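Long-range contacts in glycosaminoglycan xylosylkinase (Hydra vulgaris, PDB 5XOM), which probably phosphorylates xylose in the sugar linkage that joins glycosaminoglycan chains to proteoglycan core proteins, as related Fam20B-type kinases do: residues 59-63 and 149-153; 268-274 and 367-371; 111-117 and 129-135; 258-263 and 289-293. The contacts are given in a common frame with arbitrary orientation. Numbering follows the deposited sequence.

In the fold
Contacts 1, 2 and 4 are buried, whereas contact 3 is only partly so. Contact 3 joins strand 106-112 to the start of helix 132-144 on the kinase-like N-lobe and is rich in charges, aromatic rings and waters. Contact 1 lies where that helix's exit loop meets the segment before helix 67-79; it is loop on loop, with a water in place of direct hydrogen bonds. Contacts 2 and 4 share helix 259-273: its end packs on helix 358-382 through mostly apolar side chains, its start on strand 289-292 through hydrogen bonds and waters around the apolar Val292. Arg60 ties contact 1 to contact 4 by a salt bridge to Asp262. Contacts 3 and 4 lie on opposite sides of the chain's centre.

Contact 1 (59-63 and 149-153); sequences VRALT and RAPPV
Two irregular loops meet here in the kinase-like N-lobe. Segment 149-153 runs from helix 132-144 to strand 153-159, the position of the loop between helix C and strand 4 in protein kinases, and 59-63 precedes helix 67-79. The touching parts run in similar directions, 22° apart, with Leu62 and Arg149 nearest at 5.1 Å between CA atoms. No direct hydrogen bond joins them. Leu62 points toward the other loop in an m,t rotamer, which brings CD1 to 3.4 Å from Arg149 O and 4.1 Å from Pro151 CD. Thr63, with chi1 p, lays CG2 3.5 Å from Ala150 O and 3.8 Å from Pro152 CD. From Ala150 onward the backbone is extended, and both prolines have C-gamma exo puckers; Pro152 also packs on helix 67-79.

At the other end two arginines approach each other. Arg60 is folded m,m,m; Arg149, whose CA-to-CB bond points away from 59-63, is stretched m,t,t, so that Arg60 NH2 stands 3.9 Å from Arg149 NH2, over one face of the Arg149 guanidinium. Acids offset these like charges: Arg60 makes a salt bridge to Asp262 and a hydrogen bond to Ser290 O, Arg149 a salt bridge to Asp265. A single water completes the joint, accepting from Thr63 OG1 at 2.5 Å and donating to Ala150 O at 2.6 Å.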
loop_
_atom_site.group_PDB
_atom_site.type_symbol
_atom_site.label_atom_id
_atom_site.label_comp_id
_atom_site.label_asym_id
_atom_site.label_seq_id
_atom_site.Cartn_x
_atom_site.Cartn_y
_atom_site.Cartn_z
ATOM N N VAL A 59 -10.566 8.788 -8.861
ATOM C CA VAL A 59 -11.717 8.672 -9.748
ATOM C C VAL A 59 -11.758 7.324 -10.460
ATOM O O VAL A 59 -12.825 6.917 -10.940
ATOM C CB VAL A 59 -11.739 9.828 -10.768
ATOM C CG1 VAL A 59 -10.819 9.544 -11.949
ATOM C CG2 VAL A 59 -13.166 10.085 -11.242
ATOM N N ARG A 60 -10.645 6.588 -10.495
ATOM C CA ARG A 60 -10.620 5.271 -11.115
ATOM C C ARG A 60 -10.376 4.138 -10.123
ATOM O O ARG A 60 -10.120 3.003 -10.546
ATOM C CB ARG A 60 -9.551 5.232 -12.209
ATOM C CG ARG A 60 -9.890 6.090 -13.436
ATOM C CD ARG A 60 -11.256 5.699 -14.023
ATOM N NE ARG A 60 -11.316 4.290 -14.384
ATOM C CZ ARG A 60 -12.339 3.718 -15.009
ATOM N NH1 ARG A 60 -13.425 4.401 -15.377
ATOM N NH2 ARG A 60 -12.291 2.417 -15.291
ATOM N N ALA A 61 -10.490 4.396 -8.821
ATOM C CA ALA A 61 -10.315 3.329 -7.835
ATOM C C ALA A 61 -10.864 3.781 -6.493
ATOM O O ALA A 61 -10.411 4.794 -5.949
ATOM C CB ALA A 61 -8.843 2.930 -7.701
ATOM N N LEU A 62 -11.822 3.026 -5.950
ATOM C CA LEU A 62 -12.287 3.296 -4.598
ATOM C C LEU A 62 -11.371 2.674 -3.554
ATOM O O LEU A 62 -11.196 3.242 -2.472
ATOM C CB LEU A 62 -13.721 2.786 -4.406
ATOM C CG LEU A 62 -14.860 3.535 -5.106
ATOM C CD1 LEU A 62 -16.204 2.952 -4.653
ATOM C CD2 LEU A 62 -14.790 5.049 -4.864
ATOM N N THR A 63 -10.769 1.527 -3.858
ATOM C CA THR A 63 -9.872 0.841 -2.942
ATOM C C THR A 63 -8.566 0.524 -3.658
ATOM O O THR A 63 -8.436 0.690 -4.874
ATOM C CB THR A 63 -10.503 -0.444 -2.388
ATOM O OG1 THR A 63 -10.849 -1.309 -3.476
ATOM C CG2 THR A 63 -11.763 -0.121 -1.587
ATOM N N ARG A 149 -13.662 -1.138 -7.287
ATOM C CA ARG A 149 -14.772 -0.200 -7.437
ATOM C C ARG A 149 -15.861 -0.364 -6.394
ATOM O O ARG A 149 -16.947 0.212 -6.563
ATOM C CB ARG A 149 -15.400 -0.352 -8.814
ATOM C CG ARG A 149 -14.395 -0.179 -9.857
ATOM C CD ARG A 149 -14.850 -0.525 -11.236
ATOM N NE ARG A 149 -13.622 -0.731 -11.976
ATOM C CZ ARG A 149 -13.536 -1.004 -13.259
ATOM N NH1 ARG A 149 -14.618 -1.100 -14.040
ATOM N NH2 ARG A 149 -12.330 -1.164 -13.781
ATOM N N ALA A 150 -15.634 -1.177 -5.370
ATOM C CA ALA A 150 -16.630 -1.446 -4.348
ATOM C C ALA A 150 -16.202 -0.844 -3.015
ATOM O O ALA A 150 -15.040 -1.006 -2.623
ATOM C CB ALA A 150 -16.839 -2.957 -4.190
ATOM N N PRO A 151 -17.095 -0.150 -2.313
ATOM C CA PRO A 151 -16.774 0.382 -0.994
ATOM C C PRO A 151 -16.518 -0.795 0.023
ATOM O O PRO A 151 -17.119 -1.850 -0.133
ATOM C CB PRO A 151 -18.004 1.188 -0.586
ATOM C CG PRO A 151 -18.948 1.128 -1.714
ATOM C CD PRO A 151 -18.477 0.156 -2.733
ATOM N N PRO A 152 -15.647 -0.553 0.978
ATOM C CA PRO A 152 -15.370 -1.607 1.991
ATOM C C PRO A 152 -16.622 -2.098 2.713
ATOM O O PRO A 152 -17.507 -1.322 3.081
ATOM C CB PRO A 152 -14.405 -0.906 2.956
ATOM C CG PRO A 152 -13.704 0.125 2.121
ATOM C CD PRO A 152 -14.592 0.472 0.938
ATOM N N VAL A 153 -16.675 -3.416 2.928
ATOM C CA VAL A 153 -17.771 -4.094 3.621
ATOM C C VAL A 153 -17.195 -5.009 4.692
ATOM O O VAL A 153 -16.227 -5.737 4.442
ATOM C CB VAL A 153 -18.640 -4.911 2.644
ATOM C CG1 VAL A 153 -19.816 -5.544 3.380
ATOM C CG2 VAL A 153 -19.111 -4.045 1.468
HETATM O O HOH W 1 -13.051 -2.495 -3.458
#

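Contact 2 (268-274 and 367-371); sequences IFDFLIG and RLLLV
An arginine side chain reaches across from one helix to the last turn of another: Arg367 NH1 donates to Leu272 O over 3.0 Å, at 158°. The acceptor helix, 259-273, ends here in a Schellman motif with Gly274 as the C-prime residue at phi/psi 80/28. Gly274 N makes a weak bond to Phe271 O and Asn275 N turns back to Asp270 O; a side chain at Gly274 would collide with the carbonyl oxygen of Ile273. In the kinase-like C-lobe the place of this helix is consistent with helix E of protein kinases, the helix that precedes the catalytic loop.

The short axes of 268-273 and 367-371 approach to 9.7 Å with a signed crossing angle of 145°, so the helices run roughly antiparallel. Leu272 pairs with Arg367 (CA to CA 5.7 Å), Ile268 with Val371 (7.1 Å). Arg367 is extended in m,t,t, and its NE also makes a salt bridge to Asp307. Val371, chi1 t, touches three residues of the other helix: CG1 lies 4.2 Å from Ile268 CG2, and CG2 lies 4.2 Å from Leu272 CD2, a leucine in the m,t rotamer. Phe271, chi1 t and chi2 70°, swings its ring across, with CD2 3.5 Å from Val371 CG2 and CZ 3.9 Å from Leu370 CD1. The edge of that ring meets the backbone, Phe271 CE2 standing 3.3 Å from Arg367 O.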
loop_
_atom_site.group_PDB
_atom_site.type_symbol
_atom_site.label_atom_id
_atom_site.label_comp_id
_atom_site.label_asym_id
_atom_site.label_seq_id
_atom_site.Cartn_x
_atom_site.Cartn_y
_atom_site.Cartn_z
ATOM N N ILE A 268 -19.798 -8.286 -16.258
ATOM C CA ILE A 268 -19.047 -9.491 -15.925
ATOM C C ILE A 268 -19.059 -9.718 -14.420
ATOM O O ILE A 268 -19.289 -10.837 -13.942
ATOM C CB ILE A 268 -17.611 -9.386 -16.469
ATOM C CG1 ILE A 268 -17.609 -9.492 -17.996
ATOM C CG2 ILE A 268 -16.706 -10.444 -15.841
ATOM C CD1 ILE A 268 -16.292 -9.096 -18.626
ATOM N N PHE A 269 -18.815 -8.655 -13.649
ATOM C CA PHE A 269 -18.830 -8.766 -12.196
ATOM C C PHE A 269 -20.215 -9.162 -11.694
ATOM O O PHE A 269 -20.345 -10.045 -10.841
ATOM C CB PHE A 269 -18.370 -7.437 -11.594
ATOM C CG PHE A 269 -18.526 -7.329 -10.097
ATOM C CD1 PHE A 269 -17.585 -7.890 -9.244
ATOM C CD2 PHE A 269 -19.577 -6.605 -9.545
ATOM C CE1 PHE A 269 -17.704 -7.772 -7.871
ATOM C CE2 PHE A 269 -19.704 -6.475 -8.158
ATOM C CZ PHE A 269 -18.759 -7.063 -7.323
ATOM N N ASP A 270 -21.264 -8.541 -12.240
ATOM C CA ASP A 270 -22.621 -8.880 -11.824
ATOM C C ASP A 270 -23.001 -10.296 -12.232
ATOM O O ASP A 270 -23.753 -10.970 -11.515
ATOM C CB ASP A 270 -23.618 -7.873 -12.400
ATOM C CG ASP A 270 -23.662 -6.578 -11.604
ATOM O OD1 ASP A 270 -23.312 -6.602 -10.396
ATOM O OD2 ASP A 270 -24.045 -5.536 -12.173
ATOM N N PHE A 271 -22.504 -10.754 -13.381
ATOM C CA PHE A 271 -22.791 -12.113 -13.826
ATOM C C PHE A 271 -22.162 -13.142 -12.899
ATOM O O PHE A 271 -22.783 -14.171 -12.603
ATOM C CB PHE A 271 -22.313 -12.313 -15.261
ATOM C CG PHE A 271 -22.349 -13.748 -15.719
ATOM C CD1 PHE A 271 -23.553 -14.398 -15.946
ATOM C CD2 PHE A 271 -21.175 -14.459 -15.875
ATOM C CE1 PHE A 271 -23.572 -15.735 -16.362
ATOM C CE2 PHE A 271 -21.194 -15.788 -16.280
ATOM C CZ PHE A 271 -22.385 -16.423 -16.523
ATOM N N LEU A 272 -20.928 -12.900 -12.433
ATOM C CA LEU A 272 -20.285 -13.870 -11.546
ATOM C C LEU A 272 -21.014 -13.992 -10.214
ATOM O O LEU A 272 -21.105 -15.090 -9.655
ATOM C CB LEU A 272 -18.816 -13.517 -11.307
ATOM C CG LEU A 272 -17.929 -13.387 -12.540
ATOM C CD1 LEU A 272 -16.704 -12.536 -12.215
ATOM C CD2 LEU A 272 -17.557 -14.779 -13.063
ATOM N N ILE A 273 -21.526 -12.880 -9.675
ATOM C CA ILE A 273 -22.199 -12.938 -8.380
ATOM C C ILE A 273 -23.696 -13.193 -8.504
ATOM O O ILE A 273 -24.356 -13.435 -7.481
ATOM C CB ILE A 273 -21.941 -11.656 -7.559
ATOM C CG1 ILE A 273 -22.600 -10.435 -8.207
ATOM C CG2 ILE A 273 -20.436 -11.445 -7.377
ATOM C CD1 ILE A 273 -22.412 -9.149 -7.408
ATOM N N GLY A 274 -24.243 -13.182 -9.716
ATOM C CA GLY A 274 -25.661 -13.429 -9.901
ATOM C C GLY A 274 -26.547 -12.234 -9.617
ATOM O O GLY A 274 -27.706 -12.414 -9.233
ATOM N N ARG A 367 -19.000 -19.860 -13.586
ATOM C CA ARG A 367 -19.385 -18.687 -14.359
ATOM C C ARG A 367 -18.181 -17.989 -14.978
ATOM O O ARG A 367 -18.318 -17.334 -16.019
ATOM C CB ARG A 367 -20.167 -17.727 -13.470
ATOM C CG ARG A 367 -21.554 -18.230 -13.123
ATOM C CD ARG A 367 -22.122 -17.512 -11.919
ATOM N NE ARG A 367 -23.284 -18.226 -11.403
ATOM C CZ ARG A 367 -23.826 -18.010 -10.209
ATOM N NH1 ARG A 367 -23.310 -17.094 -9.401
ATOM N NH2 ARG A 367 -24.884 -18.713 -9.821
ATOM N N LEU A 368 -17.000 -18.131 -14.375
ATOM C CA LEU A 368 -15.800 -17.566 -14.980
ATOM C C LEU A 368 -15.508 -18.227 -16.321
ATOM O O LEU A 368 -15.174 -17.543 -17.297
ATOM C CB LEU A 368 -14.616 -17.708 -14.023
ATOM C CG LEU A 368 -13.233 -17.275 -14.521
ATOM C CD1 LEU A 368 -13.262 -15.843 -15.026
ATOM C CD2 LEU A 368 -12.202 -17.427 -13.416
ATOM N N LEU A 369 -15.677 -19.551 -16.406
ATOM C CA LEU A 369 -15.514 -20.228 -17.689
ATOM C C LEU A 369 -16.568 -19.778 -18.693
ATOM O O LEU A 369 -16.285 -19.667 -19.892
ATOM C CB LEU A 369 -15.563 -21.745 -17.519
ATOM C CG LEU A 369 -14.408 -22.368 -16.740
ATOM C CD1 LEU A 369 -14.566 -23.879 -16.698
ATOM C CD2 LEU A 369 -13.070 -21.973 -17.355
ATOM N N LEU A 370 -17.803 -19.558 -18.234
ATOM C CA LEU A 370 -18.833 -19.067 -19.139
ATOM C C LEU A 370 -18.502 -17.668 -19.654
ATOM O O LEU A 370 -18.858 -17.328 -20.788
ATOM C CB LEU A 370 -20.196 -19.079 -18.443
ATOM C CG LEU A 370 -20.721 -20.436 -17.957
ATOM C CD1 LEU A 370 -21.984 -20.259 -17.122
ATOM C CD2 LEU A 370 -20.967 -21.382 -19.145
ATOM N N VAL A 371 -17.824 -16.847 -18.844
ATOM C CA VAL A 371 -17.364 -15.541 -19.313
ATOM C C VAL A 371 -16.314 -15.711 -20.401
ATOM O O VAL A 371 -16.374 -15.065 -21.454
ATOM C CB VAL A 371 -16.816 -14.717 -18.135
ATOM C CG1 VAL A 371 -16.055 -13.497 -18.640
ATOM C CG2 VAL A 371 -17.938 -14.285 -17.228
#

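Contact 3 (111-117 and 129-135)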
loop_
_atom_site.group_PDB
_atom_site.type_symbol
_atom_site.label_atom_id
_atom_site.label_comp_id
_atom_site.label_asym_id
_atom_site.label_seq_id
_atom_site.Cartn_x
_atom_site.Cartn_y
_atom_site.Cartn_z
ATOM N N LYS A 111 -26.869 -3.721 6.631
ATOM C CA LYS A 111 -27.767 -4.684 6.003
ATOM C C LYS A 111 -27.899 -5.922 6.876
ATOM O O LYS A 111 -26.930 -6.688 7.003
ATOM C CB LYS A 111 -27.253 -5.057 4.616
ATOM C CG LYS A 111 -27.117 -3.836 3.738
ATOM C CD LYS A 111 -27.416 -4.147 2.297
ATOM C CE LYS A 111 -27.400 -2.868 1.496
ATOM N NZ LYS A 111 -27.354 -3.140 0.044
ATOM N N PRO A 112 -29.047 -6.146 7.506
ATOM C CA PRO A 112 -29.196 -7.309 8.385
ATOM C C PRO A 112 -29.309 -8.611 7.604
ATOM O O PRO A 112 -29.730 -8.640 6.447
ATOM C CB PRO A 112 -30.492 -7.007 9.157
ATOM C CG PRO A 112 -31.246 -6.085 8.273
ATOM C CD PRO A 112 -30.233 -5.270 7.524
ATOM N N LYS A 113 -28.920 -9.698 8.263
ATOM C CA LYS A 113 -29.186 -11.038 7.755
ATOM C C LYS A 113 -30.682 -11.280 7.587
ATOM O O LYS A 113 -31.484 -10.955 8.471
ATOM C CB LYS A 113 -28.587 -12.067 8.711
ATOM C CG LYS A 113 -28.982 -13.498 8.423
ATOM C CD LYS A 113 -28.430 -14.438 9.479
ATOM C CE LYS A 113 -29.298 -15.674 9.594
ATOM N NZ LYS A 113 -28.639 -16.901 9.125
ATOM N N ARG A 114 -31.060 -11.854 6.437
ATOM C CA ARG A 114 -32.453 -12.165 6.136
ATOM C C ARG A 114 -32.688 -13.617 5.750
ATOM O O ARG A 114 -33.846 -14.042 5.707
ATOM C CB ARG A 114 -32.969 -11.273 4.997
ATOM C CG ARG A 114 -32.624 -9.809 5.160
ATOM C CD ARG A 114 -33.357 -9.193 6.322
ATOM N NE ARG A 114 -34.763 -9.565 6.319
ATOM C CZ ARG A 114 -35.726 -8.815 5.793
ATOM N NH1 ARG A 114 -35.432 -7.656 5.222
ATOM N NH2 ARG A 114 -36.981 -9.220 5.831
ATOM N N TYR A 115 -31.641 -14.379 5.444
ATOM C CA TYR A 115 -31.769 -15.747 4.966
ATOM C C TYR A 115 -30.681 -16.597 5.598
ATOM O O TYR A 115 -29.651 -16.085 6.049
ATOM C CB TYR A 115 -31.617 -15.857 3.441
ATOM C CG TYR A 115 -32.628 -15.127 2.587
ATOM C CD1 TYR A 115 -33.941 -15.570 2.487
ATOM C CD2 TYR A 115 -32.262 -14.008 1.864
ATOM C CE1 TYR A 115 -34.858 -14.909 1.687
ATOM C CE2 TYR A 115 -33.171 -13.341 1.066
ATOM C CZ TYR A 115 -34.467 -13.794 0.982
ATOM O OH TYR A 115 -35.375 -13.129 0.188
ATOM N N SER A 116 -30.908 -17.907 5.599
ATOM C CA SER A 116 -29.827 -18.841 5.869
ATOM C C SER A 116 -28.808 -18.813 4.732
ATOM O O SER A 116 -29.116 -18.435 3.594
ATOM C CB SER A 116 -30.360 -20.265 6.017
ATOM O OG SER A 116 -31.344 -20.337 7.026
ATOM N N ARG A 117 -27.590 -19.280 5.036
ATOM C CA ARG A 117 -26.545 -19.314 4.016
ATOM C C ARG A 117 -26.904 -20.230 2.865
ATOM O O ARG A 117 -26.478 -19.992 1.731
ATOM C CB ARG A 117 -25.223 -19.801 4.605
ATOM C CG ARG A 117 -24.590 -18.830 5.564
ATOM C CD ARG A 117 -23.966 -17.614 4.836
ATOM N NE ARG A 117 -23.059 -16.941 5.743
ATOM C CZ ARG A 117 -23.472 -16.100 6.677
ATOM N NH1 ARG A 117 -24.756 -15.792 6.812
ATOM N NH2 ARG A 117 -22.584 -15.542 7.489
ATOM N N TYR A 129 -34.994 -10.425 -0.659
ATOM C CA TYR A 129 -34.341 -9.387 0.125
ATOM C C TYR A 129 -32.864 -9.291 -0.222
ATOM O O TYR A 129 -32.262 -10.224 -0.760
ATOM C CB TYR A 129 -34.442 -9.672 1.622
ATOM C CG TYR A 129 -35.829 -10.001 2.112
ATOM C CD1 TYR A 129 -36.896 -9.176 1.831
ATOM C CD2 TYR A 129 -36.068 -11.140 2.844
ATOM C CE1 TYR A 129 -38.162 -9.476 2.278
ATOM C CE2 TYR A 129 -37.338 -11.447 3.289
ATOM C CZ TYR A 129 -38.380 -10.612 3.003
ATOM O OH TYR A 129 -39.647 -10.910 3.447
ATOM N N ASP A 130 -32.275 -8.148 0.127
ATOM C CA ASP A 130 -30.823 -8.007 0.091
ATOM C C ASP A 130 -30.167 -9.067 0.973
ATOM O O ASP A 130 -30.586 -9.280 2.114
ATOM C CB ASP A 130 -30.443 -6.612 0.595
ATOM C CG ASP A 130 -30.539 -5.549 -0.480
ATOM O OD1 ASP A 130 -31.071 -5.863 -1.563
ATOM O OD2 ASP A 130 -30.134 -4.389 -0.225
ATOM N N ARG A 131 -29.131 -9.726 0.444
ATOM C CA ARG A 131 -28.337 -10.693 1.208
ATOM C C ARG A 131 -27.109 -9.990 1.776
ATOM O O ARG A 131 -26.246 -9.522 1.022
ATOM C CB ARG A 131 -27.898 -11.886 0.359
ATOM C CG ARG A 131 -28.949 -12.985 0.188
ATOM C CD ARG A 131 -30.109 -12.536 -0.670
ATOM N NE ARG A 131 -29.762 -12.629 -2.073
ATOM C CZ ARG A 131 -30.575 -12.306 -3.063
ATOM N NH1 ARG A 131 -31.812 -11.870 -2.839
ATOM N NH2 ARG A 131 -30.155 -12.422 -4.315
ATOM N N HIS A 132 -27.026 -9.933 3.103
ATOM C CA HIS A 132 -25.908 -9.258 3.754
ATOM C C HIS A 132 -24.581 -9.924 3.414
ATOM O O HIS A 132 -23.564 -9.246 3.247
ATOM C CB HIS A 132 -26.119 -9.243 5.265
ATOM C CG HIS A 132 -25.868 -10.569 5.913
ATOM N ND1 HIS A 132 -26.571 -11.707 5.578
ATOM C CD2 HIS A 132 -24.971 -10.948 6.856
ATOM C CE1 HIS A 132 -26.134 -12.725 6.298
ATOM N NE2 HIS A 132 -25.163 -12.292 7.084
ATOM N N ASN A 133 -24.562 -11.256 3.346
ATOM C CA ASN A 133 -23.315 -11.955 3.073
ATOM C C ASN A 133 -22.874 -11.760 1.637
ATOM O O ASN A 133 -21.681 -11.884 1.344
ATOM C CB ASN A 133 -23.455 -13.451 3.384
ATOM C CG ASN A 133 -24.480 -14.135 2.493
ATOM O OD1 ASN A 133 -25.602 -13.647 2.329
ATOM N ND2 ASN A 133 -24.091 -15.262 1.895
ATOM N N ALA A 134 -23.813 -11.441 0.744
ATOM C CA ALA A 134 -23.460 -11.159 -0.641
ATOM C C ALA A 134 -22.657 -9.871 -0.757
ATOM O O ALA A 134 -21.732 -9.789 -1.575
ATOM C CB ALA A 134 -24.722 -11.083 -1.500
ATOM N N GLU A 135 -22.992 -8.853 0.049
ATOM C CA GLU A 135 -22.216 -7.615 0.036
ATOM C C GLU A 135 -20.768 -7.879 0.419
ATOM O O GLU A 135 -19.848 -7.324 -0.190
ATOM C CB GLU A 135 -22.824 -6.573 0.987
ATOM C CG GLU A 135 -24.163 -5.980 0.546
ATOM C CD GLU A 135 -24.046 -4.864 -0.502
ATOM O OE1 GLU A 135 -22.984 -4.714 -1.151
ATOM O OE2 GLU A 135 -25.039 -4.125 -0.675
HETATM O O HOH W 2 -30.415 -7.237 4.097
HETATM O O HOH W 3 -29.148 -12.556 4.456
#
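A lysine from the third strand of the five-stranded N-lobe sheet pairs with a glutamate from the helix behind it, consistent with the strand 3 lysine and helix C glutamate pair of the protein kinase fold. Lys111 NZ makes salt bridges to Glu135 OE2 at 2.6 Å and to Asp130 OD2 at 3.1 Å, forming one network; Asp296 is a more distant, weak ion-pair partner. Arg131 is the N-cap residue of helix 132-144, so Asp130 comes from the loop and Glu135 from the helix's first turn.

Beyond the strand, 113-117 wraps around this helix start. Lys113 CB sits over the face of the His132 imidazole, 3.7 Å from its centroid, in a CH-pi contact, while His132 NE2 hydrogen-bonds to Glu207, which also pairs with Arg117, whose NE hydrogen-bonds to Pro354 O. The guanidinium of Arg114 lies flat on the Tyr129 ring, with planes at 17° and Arg114 CZ 3.8 Å from the centroid of Tyr129, a stacked cation-pi pair. Tyr115 reaches across to 129-135: its ring is nearly parallel to that of Tyr129 but slid aside with little overlap, and its hydroxyl accepts a bond from the backbone, Tyr129 N to Tyr115 OH, at 2.9 Å. Water fills gaps between the backbones; one molecule donates to both Pro112 O, at 2.8 Å, and Asp130 O, at 2.9 Å.

Contact 4 (258-263 and 289-293)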
loop_
_atom_site.group_PDB
_atom_site.type_symbol
_atom_site.label_atom_id
_atom_site.label_comp_id
_atom_site.label_asym_id
_atom_site.label_seq_id
_atom_site.Cartn_x
_atom_site.Cartn_y
_atom_site.Cartn_z
ATOM N N PRO A 258 -14.939 6.183 -21.015
ATOM C CA PRO A 258 -14.910 4.862 -20.375
ATOM C C PRO A 258 -16.262 4.276 -19.994
ATOM O O PRO A 258 -16.281 3.169 -19.445
ATOM C CB PRO A 258 -14.077 5.140 -19.114
ATOM C CG PRO A 258 -14.447 6.538 -18.754
ATOM C CD PRO A 258 -14.663 7.270 -20.059
ATOM N N ARG A 259 -17.381 4.957 -20.258
ATOM C CA ARG A 259 -18.645 4.538 -19.654
ATOM C C ARG A 259 -19.066 3.154 -20.125
ATOM O O ARG A 259 -19.477 2.317 -19.316
ATOM C CB ARG A 259 -19.760 5.529 -19.958
ATOM C CG ARG A 259 -21.052 5.142 -19.266
ATOM C CD ARG A 259 -20.909 5.166 -17.739
ATOM N NE ARG A 259 -20.256 6.376 -17.258
ATOM C CZ ARG A 259 -20.905 7.506 -17.013
ATOM N NH1 ARG A 259 -22.223 7.589 -17.201
ATOM N NH2 ARG A 259 -20.233 8.568 -16.574
ATOM N N LEU A 260 -18.996 2.895 -21.433
ATOM C CA LEU A 260 -19.530 1.631 -21.934
ATOM C C LEU A 260 -18.635 0.459 -21.547
ATOM O O LEU A 260 -19.132 -0.614 -21.188
ATOM C CB LEU A 260 -19.720 1.696 -23.454
ATOM C CG LEU A 260 -20.104 0.373 -24.118
ATOM C CD1 LEU A 260 -21.539 0.020 -23.777
ATOM C CD2 LEU A 260 -19.950 0.479 -25.633
ATOM N N LEU A 261 -17.316 0.653 -21.568
ATOM C CA LEU A 261 -16.434 -0.408 -21.092
ATOM C C LEU A 261 -16.600 -0.638 -19.593
ATOM O O LEU A 261 -16.434 -1.769 -19.118
ATOM C CB LEU A 261 -14.981 -0.087 -21.433
ATOM C CG LEU A 261 -14.619 -0.167 -22.915
ATOM C CD1 LEU A 261 -13.148 0.173 -23.118
ATOM C CD2 LEU A 261 -14.944 -1.551 -23.460
ATOM N N ASP A 262 -16.921 0.412 -18.832
ATOM C CA ASP A 262 -17.246 0.219 -17.421
ATOM C C ASP A 262 -18.464 -0.680 -17.263
ATOM O O ASP A 262 -18.465 -1.600 -16.436
ATOM C CB ASP A 262 -17.475 1.564 -16.728
ATOM C CG ASP A 262 -16.176 2.260 -16.339
ATOM O OD1 ASP A 262 -15.084 1.749 -16.678
ATOM O OD2 ASP A 262 -16.249 3.323 -15.691
ATOM N N LEU A 263 -19.521 -0.427 -18.043
ATOM C CA LEU A 263 -20.716 -1.258 -17.919
ATOM C C LEU A 263 -20.456 -2.694 -18.350
ATOM O O LEU A 263 -21.087 -3.620 -17.826
ATOM C CB LEU A 263 -21.873 -0.676 -18.734
ATOM C CG LEU A 263 -22.403 0.702 -18.337
ATOM C CD1 LEU A 263 -23.542 1.119 -19.256
ATOM C CD2 LEU A 263 -22.849 0.724 -16.880
ATOM N N GLY A 289 -12.046 12.326 -15.050
ATOM C CA GLY A 289 -12.790 11.232 -15.642
ATOM C C GLY A 289 -13.965 10.803 -14.784
ATOM O O GLY A 289 -14.451 11.556 -13.942
ATOM N N SER A 290 -14.433 9.576 -15.023
ATOM C CA SER A 290 -15.576 9.029 -14.305
ATOM C C SER A 290 -15.441 7.511 -14.230
ATOM O O SER A 290 -14.663 6.900 -14.964
ATOM C CB SER A 290 -16.902 9.411 -14.975
ATOM O OG SER A 290 -17.112 8.671 -16.166
ATOM N N MET A 291 -16.205 6.904 -13.327
ATOM C CA MET A 291 -16.187 5.452 -13.177
ATOM C C MET A 291 -17.493 4.958 -12.581
ATOM O O MET A 291 -17.970 5.512 -11.587
ATOM C CB MET A 291 -15.018 4.985 -12.301
ATOM C CG MET A 291 -14.947 3.459 -12.141
ATOM S SD MET A 291 -13.396 2.787 -11.510
ATOM C CE MET A 291 -13.552 3.201 -9.802
ATOM N N VAL A 292 -18.055 3.910 -13.185
ATOM C CA VAL A 292 -19.204 3.224 -12.600
ATOM C C VAL A 292 -18.729 2.389 -11.419
ATOM O O VAL A 292 -17.765 1.619 -11.531
ATOM C CB VAL A 292 -19.900 2.347 -13.652
ATOM C CG1 VAL A 292 -21.123 1.634 -13.055
ATOM C CG2 VAL A 292 -20.266 3.170 -14.877
ATOM N N ILE A 293 -19.384 2.554 -10.265
ATOM C CA ILE A 293 -18.930 1.909 -9.040
ATOM C C ILE A 293 -19.852 0.744 -8.721
ATOM O O ILE A 293 -21.027 0.717 -9.104
ATOM C CB ILE A 293 -18.838 2.887 -7.848
ATOM C CG1 ILE A 293 -20.181 3.570 -7.582
ATOM C CG2 ILE A 293 -17.738 3.911 -8.071
ATOM C CD1 ILE A 293 -20.177 4.425 -6.333
HETATM O O HOH W 4 -17.521 5.736 -16.559
HETATM O O HOH W 5 -17.358 -0.109 -13.717
#
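Asp262 OD2 makes a salt bridge to Arg60, its strongest partner, and accepts a hydrogen bond from Val292 N at 3.1 Å, so a helix side chain takes up a backbone NH of the edge strand 289-292. Asp262 OD1 makes another salt bridge to Arg322. Arg259 NH2 donates almost straight to Ser290 OG (3.1 Å, 172°), and Arg259 also forms a cation-pi contact with Tyr283 on the next strand. A water joins both systems: it accepts from Arg259 NE at 2.9 Å, donates to Asp262 OD2 at 2.9 Å and lies 3.0 Å from Ser290 OG. A second water donates to Val292 O at 2.8 Å and to Asp262 O at 3.3 Å.

Around this polar layer, Val292 points toward the helix, with CG2 3.5 Å from Arg259 CD, 3.7 Å from Asp262 CB and 4.1 Å from Leu263 CD2. Pro258 CG closes the other end, 3.8 Å from Ser290 O. Helix 259-263 and the strand run nearly parallel, 21° apart, axes 7.9 Å apart.

The burial of Asp262 between two arginines and a strand NH implies that its charge is balanced within the fold, and that Asp262 links the helix, the small sheet and the loop of Arg60.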